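Local coordinates for hypothetical protein Atu2144 (PDB 2ODF) that is of unknown function but belongs to the N-formylglutamate amidohydrolase family and so may hydrolyse amide bonds, at residues E136-R141 with L215-L220; L212-L215 with L220-M223; S177-A182 with G249-S254; L28-H33 with T207-L212. All blocks are in the same frame, centred on the assembly; numbering follows the deposited sequence.

Contact 1: residues E136-R141 with L215-L220; sequences EIIAER and LPDGLL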
loop_
_atom_site.group_PDB
_atom_site.type_symbol
_atom_site.label_atom_id
_atom_site.label_comp_id
_atom_site.label_asym_id
_atom_site.label_seq_id
_atom_site.Cartn_x
_atom_site.Cartn_y
_atom_site.Cartn_z
ATOM N N GLU A 136 -7.327 5.619 -12.539
ATOM C CA GLU A 136 -7.858 4.966 -13.745
ATOM C C GLU A 136 -8.791 5.915 -14.518
ATOM O O GLU A 136 -8.704 6.027 -15.749
ATOM C CB GLU A 136 -8.553 3.656 -13.370
ATOM C CG GLU A 136 -9.087 2.860 -14.562
ATOM C CD GLU A 136 -9.726 1.534 -14.128
ATOM O OE1 GLU A 136 -9.739 1.252 -12.882
ATOM O OE2 GLU A 136 -10.156 0.767 -15.036
ATOM N N ILE A 137 -9.633 6.627 -13.773
ATOM C CA ILE A 137 -10.562 7.599 -14.330
ATOM C C ILE A 137 -9.795 8.762 -14.972
ATOM O O ILE A 137 -10.095 9.183 -16.099
ATOM C CB ILE A 137 -11.551 8.098 -13.244
ATOM C CG1 ILE A 137 -12.547 6.963 -12.893
ATOM C CG2 ILE A 137 -12.312 9.336 -13.752
ATOM C CD1 ILE A 137 -13.378 7.157 -11.648
ATOM N N ILE A 138 -8.826 9.303 -14.258
ATOM C CA ILE A 138 -7.994 10.375 -14.818
ATOM C C ILE A 138 -7.258 9.938 -16.102
ATOM O O ILE A 138 -7.264 10.686 -17.097
ATOM C CB ILE A 138 -7.039 10.942 -13.797
ATOM C CG1 ILE A 138 -7.814 11.684 -12.710
ATOM C CG2 ILE A 138 -5.978 11.893 -14.487
ATOM C CD1 ILE A 138 -6.939 12.136 -11.521
ATOM N N ALA A 139 -6.655 8.743 -16.097
ATOM C CA ALA A 139 -5.972 8.233 -17.284
ATOM C C ALA A 139 -6.954 8.138 -18.462
ATOM O O ALA A 139 -6.647 8.515 -19.580
ATOM C CB ALA A 139 -5.352 6.875 -17.001
ATOM N N GLU A 140 -8.149 7.647 -18.190
ATOM C CA GLU A 140 -9.141 7.471 -19.214
ATOM C C GLU A 140 -9.547 8.843 -19.799
ATOM O O GLU A 140 -9.570 9.035 -21.030
ATOM C CB GLU A 140 -10.329 6.726 -18.623
ATOM C CG GLU A 140 -11.289 6.232 -19.628
ATOM C CD GLU A 140 -12.401 5.419 -19.000
ATOM O OE1 GLU A 140 -13.072 5.931 -18.049
ATOM O OE2 GLU A 140 -12.592 4.266 -19.472
ATOM N N ARG A 141 -9.843 9.799 -18.925
ATOM C CA ARG A 141 -10.157 11.174 -19.375
ATOM C C ARG A 141 -9.030 11.737 -20.267
ATOM O O ARG A 141 -9.264 12.340 -21.332
ATOM C CB ARG A 141 -10.400 12.082 -18.165
ATOM C CG ARG A 141 -11.654 11.788 -17.332
ATOM C CD ARG A 141 -12.955 11.990 -18.068
ATOM N NE ARG A 141 -14.074 11.292 -17.405
ATOM C CZ ARG A 141 -14.731 11.743 -16.344
ATOM N NH1 ARG A 141 -14.405 12.896 -15.791
ATOM N NH2 ARG A 141 -15.724 11.037 -15.820
ATOM N N LEU A 215 -0.956 16.967 -9.249
ATOM C CA LEU A 215 0.354 17.585 -9.514
ATOM C C LEU A 215 1.181 16.817 -10.572
ATOM O O LEU A 215 1.786 17.434 -11.454
ATOM C CB LEU A 215 1.132 17.737 -8.207
ATOM C CG LEU A 215 0.491 18.527 -7.045
ATOM C CD1 LEU A 215 1.510 18.727 -5.922
ATOM C CD2 LEU A 215 -0.143 19.853 -7.524
ATOM N N PRO A 216 1.197 15.470 -10.505
ATOM C CA PRO A 216 2.046 14.746 -11.462
ATOM C C PRO A 216 1.616 14.898 -12.908
ATOM O O PRO A 216 2.424 14.664 -13.790
ATOM C CB PRO A 216 1.960 13.273 -10.997
ATOM C CG PRO A 216 1.326 13.303 -9.645
ATOM C CD PRO A 216 0.499 14.552 -9.591
ATOM N N ASP A 217 0.364 15.315 -13.153
ATOM C CA ASP A 217 -0.134 15.491 -14.492
ATOM C C ASP A 217 -0.448 16.960 -14.830
ATOM O O ASP A 217 -1.034 17.221 -15.854
ATOM C CB ASP A 217 -1.387 14.612 -14.710
ATOM C CG ASP A 217 -1.043 13.156 -15.101
ATOM O OD1 ASP A 217 -0.047 12.916 -15.828
ATOM O OD2 ASP A 217 -1.790 12.249 -14.721
ATOM N N GLY A 218 -0.090 17.900 -13.960
ATOM C CA GLY A 218 -0.270 19.332 -14.239
ATOM C C GLY A 218 -1.702 19.818 -14.253
ATOM O O GLY A 218 -2.034 20.850 -14.858
ATOM N N LEU A 219 -2.569 19.071 -13.570
ATOM C CA LEU A 219 -3.992 19.309 -13.621
ATOM C C LEU A 219 -4.391 20.406 -12.634
ATOM O O LEU A 219 -3.859 20.476 -11.513
ATOM C CB LEU A 219 -4.738 18.013 -13.244
ATOM C CG LEU A 219 -4.463 16.741 -14.025
ATOM C CD1 LEU A 219 -5.278 15.544 -13.464
ATOM C CD2 LEU A 219 -4.729 16.909 -15.503
ATOM N N LEU A 220 -5.338 21.245 -13.047
ATOM C CA LEU A 220 -5.922 22.205 -12.142
ATOM C C LEU A 220 -6.528 21.427 -10.978
ATOM O O LEU A 220 -7.072 20.320 -11.146
ATOM C CB LEU A 220 -7.003 23.040 -12.842
ATOM C CG LEU A 220 -6.586 24.037 -13.939
ATOM C CD1 LEU A 220 -7.795 24.614 -14.702
ATOM C CD2 LEU A 220 -5.750 25.167 -13.347
#

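Contact 2: residues L212-L215 with L220-M223; sequences LHAL and LNVM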
loop_
_atom_site.group_PDB
_atom_site.type_symbol
_atom_site.label_atom_id
_atom_site.label_comp_id
_atom_site.label_asym_id
_atom_site.label_seq_id
_atom_site.Cartn_x
_atom_site.Cartn_y
_atom_site.Cartn_z
ATOM N N LEU A 212 -0.880 12.960 -5.254
ATOM C CA LEU A 212 -0.964 11.716 -6.029
ATOM C C LEU A 212 -1.534 11.878 -7.427
ATOM O O LEU A 212 -1.081 11.215 -8.361
ATOM C CB LEU A 212 -1.814 10.672 -5.297
ATOM C CG LEU A 212 -1.307 10.075 -3.974
ATOM C CD1 LEU A 212 -2.170 8.868 -3.603
ATOM C CD2 LEU A 212 0.182 9.716 -4.055
ATOM N N HIS A 213 -2.531 12.736 -7.580
ATOM C CA HIS A 213 -3.367 12.729 -8.788
ATOM C C HIS A 213 -3.346 13.993 -9.643
ATOM O O HIS A 213 -3.541 13.894 -10.849
ATOM C CB HIS A 213 -4.821 12.440 -8.399
ATOM C CG HIS A 213 -5.003 11.132 -7.685
ATOM N ND1 HIS A 213 -4.785 9.920 -8.302
ATOM C CD2 HIS A 213 -5.398 10.848 -6.419
ATOM C CE1 HIS A 213 -5.032 8.943 -7.439
ATOM N NE2 HIS A 213 -5.383 9.479 -6.284
ATOM N N ALA A 214 -3.216 15.169 -9.026
ATOM C CA ALA A 214 -3.261 16.435 -9.755
ATOM C C ALA A 214 -1.870 16.891 -10.196
ATOM O O ALA A 214 -1.626 17.169 -11.377
ATOM C CB ALA A 214 -3.896 17.492 -8.907
ATOM N N LEU A 215 -0.956 16.967 -9.249
ATOM C CA LEU A 215 0.354 17.585 -9.514
ATOM C C LEU A 215 1.181 16.817 -10.572
ATOM O O LEU A 215 1.786 17.434 -11.454
ATOM C CB LEU A 215 1.132 17.737 -8.207
ATOM C CG LEU A 215 0.491 18.527 -7.045
ATOM C CD1 LEU A 215 1.510 18.727 -5.922
ATOM C CD2 LEU A 215 -0.143 19.853 -7.524
ATOM N N LEU A 220 -5.338 21.245 -13.047
ATOM C CA LEU A 220 -5.922 22.205 -12.142
ATOM C C LEU A 220 -6.528 21.427 -10.978
ATOM O O LEU A 220 -7.072 20.320 -11.146
ATOM C CB LEU A 220 -7.003 23.040 -12.842
ATOM C CG LEU A 220 -6.586 24.037 -13.939
ATOM C CD1 LEU A 220 -7.795 24.614 -14.702
ATOM C CD2 LEU A 220 -5.750 25.167 -13.347
ATOM N N ASN A 221 -6.451 22.002 -9.794
ATOM C CA ASN A 221 -6.906 21.293 -8.631
ATOM C C ASN A 221 -7.127 22.184 -7.446
ATOM O O ASN A 221 -6.543 23.235 -7.332
ATOM C CB ASN A 221 -5.889 20.204 -8.262
ATOM C CG ASN A 221 -4.548 20.760 -7.902
ATOM O OD1 ASN A 221 -3.728 21.126 -8.786
ATOM N ND2 ASN A 221 -4.283 20.813 -6.613
ATOM N N VAL A 222 -7.962 21.725 -6.542
ATOM C CA VAL A 222 -8.153 22.423 -5.289
ATOM C C VAL A 222 -8.756 21.458 -4.281
ATOM O O VAL A 222 -9.432 20.498 -4.617
ATOM C CB VAL A 222 -9.087 23.674 -5.473
ATOM C CG1 VAL A 222 -10.575 23.218 -5.724
ATOM C CG2 VAL A 222 -9.010 24.602 -4.283
ATOM N N MET A 223 -8.524 21.752 -3.022
ATOM C CA MET A 223 -9.154 21.033 -1.936
ATOM C C MET A 223 -10.005 22.044 -1.203
ATOM O O MET A 223 -9.532 23.112 -0.855
ATOM C CB MET A 223 -8.050 20.448 -1.049
ATOM C CG MET A 223 -8.452 19.881 0.302
ATOM S SD MET A 223 -7.103 19.021 1.183
ATOM C CE MET A 223 -7.941 18.827 2.687
#

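Contact 3: residues S177-A182 with G249-S254; sequences SRLADA and GKALSS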
loop_
_atom_site.group_PDB
_atom_site.type_symbol
_atom_site.label_atom_id
_atom_site.label_comp_id
_atom_site.label_asym_id
_atom_site.label_seq_id
_atom_site.Cartn_x
_atom_site.Cartn_y
_atom_site.Cartn_z
ATOM N N SER A 177 -1.058 26.613 -7.390
ATOM C CA SER A 177 -2.071 27.513 -6.805
ATOM C C SER A 177 -3.081 28.106 -7.786
ATOM O O SER A 177 -3.833 29.002 -7.409
ATOM C CB SER A 177 -1.359 28.684 -6.095
ATOM O OG SER A 177 -0.699 29.500 -7.058
ATOM N N ARG A 178 -3.092 27.639 -9.031
ATOM C CA ARG A 178 -3.800 28.351 -10.091
ATOM C C ARG A 178 -5.308 28.433 -9.803
ATOM O O ARG A 178 -5.884 29.516 -9.786
ATOM C CB ARG A 178 -3.570 27.703 -11.469
ATOM C CG ARG A 178 -2.144 27.798 -12.020
ATOM C CD ARG A 178 -1.981 26.942 -13.285
ATOM N NE ARG A 178 -2.115 25.509 -12.983
ATOM C CZ ARG A 178 -2.330 24.554 -13.875
ATOM N NH1 ARG A 178 -2.466 24.836 -15.159
ATOM N NH2 ARG A 178 -2.451 23.295 -13.479
ATOM N N LEU A 179 -5.951 27.293 -9.611
ATOM C CA LEU A 179 -7.387 27.305 -9.299
ATOM C C LEU A 179 -7.667 27.989 -7.974
ATOM O O LEU A 179 -8.605 28.774 -7.864
ATOM C CB LEU A 179 -7.982 25.900 -9.314
ATOM C CG LEU A 179 -9.507 25.782 -9.086
ATOM C CD1 LEU A 179 -10.331 26.750 -9.929
ATOM C CD2 LEU A 179 -9.960 24.313 -9.332
ATOM N N ALA A 180 -6.850 27.709 -6.967
ATOM C CA ALA A 180 -7.033 28.297 -5.655
ATOM C C ALA A 180 -7.002 29.824 -5.740
ATOM O O ALA A 180 -7.846 30.499 -5.160
ATOM C CB ALA A 180 -5.938 27.798 -4.672
ATOM N N ASP A 181 -5.984 30.350 -6.421
ATOM C CA ASP A 181 -5.815 31.793 -6.598
ATOM C C ASP A 181 -7.048 32.406 -7.244
ATOM O O ASP A 181 -7.514 33.452 -6.811
ATOM C CB ASP A 181 -4.600 32.102 -7.490
ATOM C CG ASP A 181 -3.256 31.845 -6.807
ATOM O OD1 ASP A 181 -3.210 31.700 -5.568
ATOM O OD2 ASP A 181 -2.215 31.771 -7.527
ATOM N N ALA A 182 -7.545 31.772 -8.302
ATOM C CA ALA A 182 -8.733 32.223 -9.003
ATOM C C ALA A 182 -9.950 32.239 -8.065
ATOM O O ALA A 182 -10.737 33.189 -8.084
ATOM C CB ALA A 182 -9.015 31.331 -10.217
ATOM N N GLY A 249 -17.132 27.780 -10.696
ATOM C CA GLY A 249 -17.468 27.958 -12.110
ATOM C C GLY A 249 -16.904 29.250 -12.699
ATOM O O GLY A 249 -16.301 29.240 -13.769
ATOM N N LYS A 250 -17.093 30.362 -11.989
ATOM C CA LYS A 250 -16.539 31.638 -12.424
ATOM C C LYS A 250 -15.027 31.591 -12.456
ATOM O O LYS A 250 -14.410 32.116 -13.395
ATOM C CB LYS A 250 -17.014 32.780 -11.523
ATOM C CG LYS A 250 -18.485 33.127 -11.743
ATOM C CD LYS A 250 -18.834 34.495 -11.160
ATOM C CE LYS A 250 -18.450 35.639 -12.094
ATOM N NZ LYS A 250 -17.967 36.816 -11.314
ATOM N N ALA A 251 -14.434 30.934 -11.450
ATOM C CA ALA A 251 -12.985 30.815 -11.342
ATOM C C ALA A 251 -12.422 30.113 -12.562
ATOM O O ALA A 251 -11.432 30.557 -13.146
ATOM C CB ALA A 251 -12.586 30.044 -10.064
ATOM N N LEU A 252 -13.058 29.004 -12.941
ATOM C CA LEU A 252 -12.579 28.202 -14.060
ATOM C C LEU A 252 -12.696 28.982 -15.361
ATOM O O LEU A 252 -11.819 28.897 -16.232
ATOM C CB LEU A 252 -13.338 26.880 -14.154
ATOM C CG LEU A 252 -12.965 25.854 -13.062
ATOM C CD1 LEU A 252 -13.988 24.756 -13.006
ATOM C CD2 LEU A 252 -11.573 25.287 -13.249
ATOM N N SER A 253 -13.769 29.761 -15.475
ATOM C CA SER A 253 -13.945 30.619 -16.650
ATOM C C SER A 253 -12.888 31.706 -16.749
ATOM O O SER A 253 -12.434 32.013 -17.841
ATOM C CB SER A 253 -15.349 31.233 -16.683
ATOM O OG SER A 253 -16.315 30.225 -16.877
ATOM N N SER A 254 -12.511 32.307 -15.629
ATOM C CA SER A 254 -11.454 33.299 -15.653
ATOM C C SER A 254 -10.134 32.713 -16.094
ATOM O O SER A 254 -9.375 33.397 -16.764
ATOM C CB SER A 254 -11.249 33.929 -14.292
ATOM O OG SER A 254 -12.462 34.501 -13.877
#

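Contact 4: residues L28-H33 with T207-L212; sequences LLVCEH and THTLRL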
loop_
_atom_site.group_PDB
_atom_site.type_symbol
_atom_site.label_atom_id
_atom_site.label_comp_id
_atom_site.label_asym_id
_atom_site.label_seq_id
_atom_site.Cartn_x
_atom_site.Cartn_y
_atom_site.Cartn_z
ATOM N N LEU A 28 -13.618 16.557 -11.586
ATOM C CA LEU A 28 -13.622 15.221 -10.966
ATOM C C LEU A 28 -13.614 15.431 -9.464
ATOM O O LEU A 28 -12.628 15.947 -8.890
ATOM C CB LEU A 28 -12.396 14.415 -11.398
ATOM C CG LEU A 28 -12.259 12.969 -10.860
ATOM C CD1 LEU A 28 -13.476 12.077 -11.157
ATOM C CD2 LEU A 28 -10.934 12.295 -11.343
ATOM N N LEU A 29 -14.743 15.106 -8.842
ATOM C CA LEU A 29 -14.937 15.298 -7.427
ATOM C C LEU A 29 -14.451 14.062 -6.681
ATOM O O LEU A 29 -14.720 12.924 -7.111
ATOM C CB LEU A 29 -16.405 15.556 -7.109
ATOM C CG LEU A 29 -17.006 16.869 -7.643
ATOM C CD1 LEU A 29 -18.562 16.815 -7.790
ATOM C CD2 LEU A 29 -16.537 18.062 -6.794
ATOM N N VAL A 30 -13.732 14.305 -5.580
ATOM C CA VAL A 30 -13.131 13.256 -4.734
ATOM C C VAL A 30 -13.463 13.532 -3.259
ATOM O O VAL A 30 -13.265 14.646 -2.765
ATOM C CB VAL A 30 -11.591 13.169 -4.937
ATOM C CG1 VAL A 30 -10.971 12.067 -4.035
ATOM C CG2 VAL A 30 -11.270 12.985 -6.469
ATOM N N CYS A 31 -13.960 12.521 -2.564
ATOM C CA CYS A 31 -14.346 12.659 -1.163
ATOM C C CYS A 31 -13.829 11.476 -0.348
ATOM O O CYS A 31 -14.484 10.436 -0.247
ATOM C CB CYS A 31 -15.876 12.785 -1.049
ATOM S SG CYS A 31 -16.390 13.311 0.562
ATOM N N GLU A 32 -12.628 11.645 0.214
ATOM C CA GLU A 32 -11.961 10.597 0.987
ATOM C C GLU A 32 -12.650 10.318 2.344
ATOM O O GLU A 32 -12.663 9.178 2.819
ATOM C CB GLU A 32 -10.499 10.959 1.231
ATOM C CG GLU A 32 -9.691 11.328 0.011
ATOM C CD GLU A 32 -9.632 12.808 -0.191
ATOM O OE1 GLU A 32 -10.707 13.440 -0.164
ATOM O OE2 GLU A 32 -8.528 13.346 -0.381
ATOM N N HIS A 33 -13.269 11.342 2.929
ATOM C CA HIS A 33 -13.880 11.213 4.260
ATOM C C HIS A 33 -15.394 11.173 4.221
ATOM O O HIS A 33 -16.059 11.621 5.152
ATOM C CB HIS A 33 -13.383 12.328 5.193
ATOM C CG HIS A 33 -11.892 12.354 5.367
ATOM N ND1 HIS A 33 -11.216 13.478 5.777
ATOM C CD2 HIS A 33 -10.945 11.409 5.139
ATOM C CE1 HIS A 33 -9.918 13.224 5.830
ATOM N NE2 HIS A 33 -9.722 11.978 5.429
ATOM N N THR A 207 -2.650 17.498 1.807
ATOM C CA THR A 207 -2.751 17.566 0.341
ATOM C C THR A 207 -2.252 16.290 -0.365
ATOM O O THR A 207 -1.914 16.324 -1.537
ATOM C CB THR A 207 -2.032 18.796 -0.240
ATOM O OG1 THR A 207 -0.629 18.696 0.036
ATOM C CG2 THR A 207 -2.616 20.065 0.370
ATOM N N HIS A 208 -2.272 15.147 0.333
ATOM C CA HIS A 208 -1.808 13.871 -0.260
ATOM C C HIS A 208 -2.487 13.534 -1.567
ATOM O O HIS A 208 -1.835 13.265 -2.583
ATOM C CB HIS A 208 -2.037 12.731 0.757
ATOM C CG HIS A 208 -1.493 11.410 0.319
ATOM N ND1 HIS A 208 -0.216 11.254 -0.168
ATOM C CD2 HIS A 208 -2.065 10.187 0.279
ATOM C CE1 HIS A 208 -0.020 9.978 -0.466
ATOM N NE2 HIS A 208 -1.125 9.310 -0.183
ATOM N N THR A 209 -3.815 13.512 -1.567
ATOM C CA THR A 209 -4.586 13.197 -2.767
ATOM C C THR A 209 -4.232 14.109 -3.978
ATOM O O THR A 209 -4.136 13.649 -5.119
ATOM C CB THR A 209 -6.102 13.223 -2.427
ATOM O OG1 THR A 209 -6.378 12.180 -1.453
ATOM C CG2 THR A 209 -6.936 13.050 -3.674
ATOM N N LEU A 210 -4.054 15.396 -3.724
ATOM C CA LEU A 210 -3.601 16.336 -4.753
ATOM C C LEU A 210 -2.179 15.938 -5.261
ATOM O O LEU A 210 -1.922 15.910 -6.471
ATOM C CB LEU A 210 -3.575 17.762 -4.196
ATOM C CG LEU A 210 -4.896 18.311 -3.606
ATOM C CD1 LEU A 210 -4.718 19.760 -3.093
ATOM C CD2 LEU A 210 -6.021 18.161 -4.653
ATOM N N ARG A 211 -1.294 15.618 -4.331
ATOM C CA ARG A 211 0.060 15.157 -4.662
ATOM C C ARG A 211 0.057 13.880 -5.505
ATOM O O ARG A 211 0.904 13.742 -6.390
ATOM C CB ARG A 211 0.934 14.969 -3.419
ATOM C CG ARG A 211 1.258 16.256 -2.689
ATOM C CD ARG A 211 2.150 16.066 -1.482
ATOM N NE ARG A 211 2.462 17.376 -0.912
ATOM C CZ ARG A 211 3.096 17.565 0.233
ATOM N NH1 ARG A 211 3.536 16.528 0.940
ATOM N NH2 ARG A 211 3.302 18.806 0.663
ATOM N N LEU A 212 -0.880 12.960 -5.254
ATOM C CA LEU A 212 -0.964 11.716 -6.029
ATOM C C LEU A 212 -1.534 11.878 -7.427
ATOM O O LEU A 212 -1.081 11.215 -8.361
ATOM C CB LEU A 212 -1.814 10.672 -5.297
ATOM C CG LEU A 212 -1.307 10.075 -3.974
ATOM C CD1 LEU A 212 -2.170 8.868 -3.603
ATOM C CD2 LEU A 212 0.182 9.716 -4.055
#

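Contact 1: residues E136-R141 with L215-L220
I138, on the long helix 116-143, faces two residues of the loop 215-220, D217 and L219. The loop leaves helix 208-213 and runs into strand 220-227. L215 begins a tight turn. Its carbonyl O accepts the amide N of G218 at 3.2 Å. P216 and D217 take the two middle positions of this turn, with the torsions of a type I beta turn. P216 packs on A117 of the second subunit. D217 sends its carboxylate back toward the helix. The oxygen OD2 of D217 stands 4.2 Å from CG2 of I138, a loose contact, with D217 exposed to solvent. G218 has a positive phi of 70°, which turns the chain toward the sheet. Its carbonyl receives a hydrogen bond from R178. L219 follows, and its N makes a probable hydrogen bond to O of A214. L219 carries the buried half of the contact: its CD1 meets CG2 of I138 tip to tip at 3.9 Å. I138 has CG2 anti to its backbone N, with chi1 at -68°, and this sends that methyl to the loop. The other branch of I138 packs on H213, where CD1 of I138 is 3.8 Å from CB of H213. L220 then pairs with V150 in the sheet. The bond at G218 N, the probable bond at L219 N and the positive phi of G218 together match a Schellman motif. It leads the chain into a central strand of an alpha/beta sheet, on the face that helix 116-143 covers.

Contact 2: residues L212-L215 with L220-M223
The methyl of A214 presses against the root of the N221 side chain. CB of A214 lies 3.4 Å from CB of N221 and 3.5 Å from CG of N221. This is close for carbon atoms, so the packing is tight. The CA atoms of A214 and N221 are 6.2 Å apart, and the two CB atoms fill the gap between the backbones. N221 has CG between its backbone N and its carbonyl carbon (chi1 62°), which turns the amide across the A214 methyl. L215 comes in beside it. The side chain of L215 crosses that of N221 at about a right angle, and its CD2 methyl touches the amide end. N of L215 also makes a probable hydrogen bond to O of L210, which ties this bend back to helix 208-213. On the strand, L220 and V222 point away from the bend. V222 instead meets L179 and M183 on the other face of the sheet. Strand 220-227 is held on both edges, by V150 and T152 of a parallel neighbour and by L172 of an antiparallel one. H213 turns to helix 116-143 and bonds to H131 through its NE2. No hydrogen bond joins the two segments directly. Methyl groups cover the buried amide of N221 here, so this contact holds by close fit and not by polar pairing.

Contact 3: residues S177-A182 with G249-S254
The segments 178-182 and 249-254, parts of helices 178-186 and 234-256, cross steeply, with 116° between their N-to-C directions and 9.1 Å between their axes. They come closest at A182 and A251, whose CA atoms are only 5.1 Å apart. Small residues allow this approach. CB of A182 meets CB of A251 at 3.8 Å, and each methyl also rests on the other helix's backbone: CB of A182 is 3.9 Å from the carbonyl O of A251. Both helices cover one face of the mixed sheet, opposite the face taken by helix 116-143, which gives a three-layer alpha/beta/alpha sandwich. L179 and L252 fill the space nearer the sheet, and both touch V149. L179 has CG anti to its backbone N (chi1 -176°), which carries CD1 over to the second helix. There CD1 of L179 lies 3.8 Å from CD2 of L252 and 4.0 Å from CB of A251. The two leucine side chains cross obliquely. L179 also packs on V222 and I255, and L252 on L220. At the start of the first helix, S177 OG donates to D181 OD2 at 2.8 Å, from a point 45° out of the carboxylate plane. The other oxygen of D181 forms a salt bridge with R196. R178 takes no part in the crossing and forms a salt bridge with D176.

Contact 4: residues L28-H33 with T207-L212
E32, just past the end of strand 27-31, and T209 join that strand end to helix 208-213, which lies over the central sheet of this alpha/beta fold. One hydrogen bond carries the polar part. T209 OG1 donates to E32 OE2 at 2.7 Å. It meets the oxygen on the anti side, 22° out of the carboxylate plane. E32 bends at chi2 (96°), and this brings its carboxylate to the helix. T209 is held a second time through its backbone N, which bonds to N90. Nearby, H33 bonds to D88 and meets the ring of H154 edge-to-face. This polar cluster at the C-terminal ends of two parallel strands, 27-31 and 149-156, is consistent with an active-site region. Across the dimer, H208 and R211 reach E116 of the second subunit, so the helix also serves the interface. The apolar part is slight. V30 and T209 meet tip to tip, and V30 also packs on F130 of helix 116-143. T209 uses both branches: OG1 goes to the carboxylate, while its CG2 methyl sits 4.2 Å from CG1 of V30.

How the contacts relate
From the N terminus, strand 27-31 comes first, and contact 4 closes the longest loop, up to helix 208-213. Contact 1 starts inside that loop on helix 116-143 and ends beyond it, at 215-220, so the two cross. Contact 3 starts later, at 177-182, and closes near the C terminus. It crosses contacts 1 and 4. Contact 2 is a short closure nested within contact 3. It begins at L212, where contact 4 ends, and shares L215 and L220 with contact 1. Contact 1 ties helix 116-143 to the loop before strand 220-227. Contacts 2 and 4 tie helix 208-213 and the bend after it to the same sheet face. Contact 3 joins two helices on the other.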